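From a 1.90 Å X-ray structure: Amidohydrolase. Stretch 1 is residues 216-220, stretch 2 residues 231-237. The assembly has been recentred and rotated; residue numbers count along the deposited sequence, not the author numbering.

Stretch 1 216-220: GIEVA
Stretch 2 (231-237) KFALHAD

A β-strand packed against an α-helix is among the commonest units of protein architecture, and the amidohydrolase segments 216-220 and 231-237 provide a compact example. Gly216 to Glu218 form a strand, with phi/psi of -143/162, -149/140 and -73/125. The chain then turns a corner through Val219 (-105/-57) and Ala220 (-86/121). Residues 231-237 lie within a longer helix, with phi from -55 to -76 and psi from -27 to -46. Its i to i-4 hydrogen bonds run from His235 N to Lys231 O (3.1 Å), Ala236 N to Phe232 O (2.9 Å) and Asp237 N to Ala233 O (3.0 Å). Strand and helix are almost exactly antiparallel, their N-to-C directions 176° apart and their axes 9.0 Å apart at closest approach. The register pairs Ile217 with Ala236 (CA to CA 6.8 Å) and Val219 with Phe232 (CA to CA 5.7 Å).

No hydrogen bond links the two segments. The helix spends its backbone groups along its own axis and offers the strand mainly a hydrocarbon surface; the contact buries 225 Å² in total. Alternation along the strand sets the pattern: Ile217 directs its CA-to-CB bond toward the helix, whereas that of Glu218 (chi1 m, -73°; chi2 t, -178°; chi3 -11°) points away, and both its carboxylate oxygens are hydrogen-bonded elsewhere in the structure.

Ile217, with chi1 and chi2 both t (-178° and 168°), reaches two residues one helical turn apart. Its CG2 meets Ala236 CB at 3.5 Å, a tight apolar contact, while its CD1 approaches Phe232 CD1 at 4.2 Å, meeting the ring obliquely. Phe232 (chi1 m, -64°; chi2 -72°) starts toward the strand from its CA, but the end of its side chain leads away. Its CB lies 4.3 Å from Glu218 O, a carbonyl oxygen buried by the contact without a hydrogen-bonding partner in the model.

At the corner, the CA-to-CB bond of Val219 points sideways, and chi1 is t (172°). Its CG1 packs against Ala233 CB at 4.1 Å, an apolar pairing, and its CG2 rests near the helix backbone, 4.0 Å from Ala233 N and 4.1 Å from Phe232 O.

Of the other helix residues, His235 (chi1 m, -83°; chi2 -67°) has its CA-to-CB bond toward the strand but makes no contact, while Lys231 (t, t, p, t), Leu234 (m, t) and Asp237 (t, chi2 67°) are exposed and out of reach. The example illustrates a general principle: apolar complementarity can join a strand and a helix without any hydrogen bond between them.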

ATOM      1  N   GLY A 216      -6.457 -10.237  -8.083  1.00  7.52           N
ATOM      2  CA  GLY A 216      -5.636 -10.687  -6.974  1.00  5.72           C
ATOM      3  C   GLY A 216      -6.070 -10.156  -5.625  1.00  4.87           C
ATOM      4  O   GLY A 216      -6.835  -9.197  -5.518  1.00  4.77           O
ATOM      5  N   ILE A 217      -5.596 -10.831  -4.582  1.00  4.76           N
ATOM      6  CA  ILE A 217      -5.896 -10.452  -3.216  1.00  2.34           C
ATOM      7  C   ILE A 217      -4.709 -10.833  -2.336  1.00  4.56           C
ATOM      8  O   ILE A 217      -4.085 -11.887  -2.525  1.00  3.89           O
ATOM      9  CB  ILE A 217      -7.214 -11.130  -2.719  1.00  5.88           C
ATOM     10  CG1 ILE A 217      -7.561 -10.676  -1.288  1.00  7.35           C
ATOM     11  CG2 ILE A 217      -7.114 -12.671  -2.829  1.00  3.07           C
ATOM     12  CD1 ILE A 217      -8.966 -11.045  -0.838  1.00  8.98           C
ATOM     13  N   GLU A 218      -4.380  -9.971  -1.383  1.00  5.63           N
ATOM     14  CA  GLU A 218      -3.312 -10.292  -0.449  1.00  4.73           C
ATOM     15  C   GLU A 218      -3.790 -11.347   0.533  1.00  5.18           C
ATOM     16  O   GLU A 218      -4.811 -11.191   1.191  1.00  5.92           O
ATOM     17  CB  GLU A 218      -2.816  -9.035   0.277  1.00  3.88           C
ATOM     18  CG  GLU A 218      -1.998  -8.144  -0.634  1.00  3.71           C
ATOM     19  CD  GLU A 218      -1.450  -6.905   0.047  1.00  3.38           C
ATOM     20  OE1 GLU A 218      -1.857  -6.601   1.191  1.00  2.11           O
ATOM     21  OE2 GLU A 218      -0.615  -6.234  -0.582  1.00  4.58           O
ATOM     22  N   VAL A 219      -3.040 -12.433   0.598  1.00  5.54           N
ATOM     23  CA  VAL A 219      -3.278 -13.520   1.533  1.00  4.79           C
ATOM     24  C   VAL A 219      -2.236 -13.438   2.642  1.00  5.73           C
ATOM     25  O   VAL A 219      -2.576 -13.402   3.822  1.00  6.44           O
ATOM     26  CB  VAL A 219      -3.277 -14.884   0.826  1.00  5.62           C
ATOM     27  CG1 VAL A 219      -3.335 -16.016   1.851  1.00  4.76           C
ATOM     28  CG2 VAL A 219      -4.467 -14.953  -0.120  1.00  7.38           C
ATOM     29  N   ALA A 220      -0.961 -13.477   2.267  1.00  4.82           N
ATOM     30  CA  ALA A 220       0.087 -13.245   3.247  1.00  7.24           C
ATOM     31  C   ALA A 220       0.305 -11.733   3.338  1.00  9.57           C
ATOM     32  O   ALA A 220       0.573 -11.074   2.339  1.00 10.87           O
ATOM     33  CB  ALA A 220       1.359 -13.971   2.858  1.00  6.04           C
ATOM     34  N   LYS A 231      -8.494 -17.643   6.020  1.00 11.00           N
ATOM     35  CA  LYS A 231      -9.792 -17.159   5.568  1.00 11.56           C
ATOM     36  C   LYS A 231      -9.719 -16.526   4.177  1.00  8.89           C
ATOM     37  O   LYS A 231     -10.533 -16.811   3.308  1.00  6.95           O
ATOM     38  CB  LYS A 231     -10.345 -16.163   6.586  1.00 16.47           C
ATOM     39  CG  LYS A 231     -11.711 -15.648   6.259  1.00 20.81           C
ATOM     40  CD  LYS A 231     -12.261 -14.840   7.419  1.00 24.68           C
ATOM     41  CE  LYS A 231     -11.435 -13.605   7.684  1.00 26.33           C
ATOM     42  NZ  LYS A 231     -12.029 -12.834   8.817  1.00 28.17           N
ATOM     43  N   PHE A 232      -8.722 -15.683   3.949  1.00  8.36           N
ATOM     44  CA  PHE A 232      -8.609 -15.038   2.638  1.00  7.18           C
ATOM     45  C   PHE A 232      -8.077 -15.961   1.524  1.00  6.69           C
ATOM     46  O   PHE A 232      -8.430 -15.787   0.347  1.00  4.32           O
ATOM     47  CB  PHE A 232      -7.901 -13.681   2.761  1.00  7.65           C
ATOM     48  CG  PHE A 232      -8.684 -12.712   3.585  1.00  9.14           C
ATOM     49  CD1 PHE A 232      -9.847 -12.151   3.078  1.00  9.93           C
ATOM     50  CD2 PHE A 232      -8.324 -12.431   4.895  1.00 10.78           C
ATOM     51  CE1 PHE A 232     -10.614 -11.292   3.847  1.00 10.91           C
ATOM     52  CE2 PHE A 232      -9.078 -11.566   5.668  1.00  9.99           C
ATOM     53  CZ  PHE A 232     -10.229 -10.999   5.147  1.00  8.74           C
ATOM     54  N   ALA A 233      -7.285 -16.969   1.893  1.00  5.45           N
ATOM     55  CA  ALA A 233      -6.941 -18.035   0.948  1.00  5.70           C
ATOM     56  C   ALA A 233      -8.192 -18.719   0.373  1.00  6.46           C
ATOM     57  O   ALA A 233      -8.252 -19.017  -0.823  1.00  8.47           O
ATOM     58  CB  ALA A 233      -6.028 -19.070   1.606  1.00  4.70           C
ATOM     59  N   LEU A 234      -9.172 -18.986   1.232  1.00  5.39           N
ATOM     60  CA  LEU A 234     -10.443 -19.593   0.812  1.00  5.58           C
ATOM     61  C   LEU A 234     -11.294 -18.643  -0.028  1.00  6.20           C
ATOM     62  O   LEU A 234     -11.852 -19.058  -1.046  1.00  6.70           O
ATOM     63  CB  LEU A 234     -11.256 -20.080   2.015  1.00  8.74           C
ATOM     64  CG  LEU A 234     -10.660 -21.260   2.789  1.00 14.29           C
ATOM     65  CD1 LEU A 234     -11.596 -21.673   3.923  1.00 14.36           C
ATOM     66  CD2 LEU A 234     -10.388 -22.423   1.837  1.00 15.00           C
ATOM     67  N   HIS A 235     -11.396 -17.380   0.389  1.00  5.55           N
ATOM     68  CA  HIS A 235     -12.088 -16.371  -0.426  1.00  6.53           C
ATOM     69  C   HIS A 235     -11.471 -16.331  -1.816  1.00  6.31           C
ATOM     70  O   HIS A 235     -12.183 -16.297  -2.829  1.00  6.60           O
ATOM     71  CB  HIS A 235     -11.996 -14.966   0.189  1.00  8.28           C
ATOM     72  CG  HIS A 235     -13.014 -14.685   1.253  1.00 11.01           C
ATOM     73  ND1 HIS A 235     -14.365 -14.596   0.991  1.00 10.92           N
ATOM     74  CD2 HIS A 235     -12.871 -14.415   2.574  1.00 13.94           C
ATOM     75  CE1 HIS A 235     -15.012 -14.310   2.106  1.00 13.36           C
ATOM     76  NE2 HIS A 235     -14.128 -14.197   3.083  1.00 14.99           N
ATOM     77  N   ALA A 236     -10.142 -16.327  -1.867  1.00  6.65           N
ATOM     78  CA  ALA A 236      -9.436 -16.237  -3.138  1.00  6.02           C
ATOM     79  C   ALA A 236      -9.741 -17.455  -3.995  1.00  7.84           C
ATOM     80  O   ALA A 236      -9.988 -17.337  -5.198  1.00  7.04           O
ATOM     81  CB  ALA A 236      -7.926 -16.094  -2.911  1.00  7.11           C
ATOM     82  N   ASP A 237      -9.740 -18.634  -3.377  1.00  7.56           N
ATOM     83  CA  ASP A 237      -9.948 -19.858  -4.148  1.00  7.17           C
ATOM     84  C   ASP A 237     -11.354 -19.927  -4.759  1.00  8.57           C
ATOM     85  O   ASP A 237     -11.513 -20.355  -5.904  1.00  7.17           O
ATOM     86  CB  ASP A 237      -9.663 -21.105  -3.306  1.00  8.19           C
ATOM     87  CG  ASP A 237      -9.720 -22.374  -4.129  1.00 11.14           C
ATOM     88  OD1 ASP A 237      -8.843 -22.546  -5.003  1.00  9.13           O
ATOM     89  OD2 ASP A 237     -10.650 -23.185  -3.920  1.00 11.05           O
TER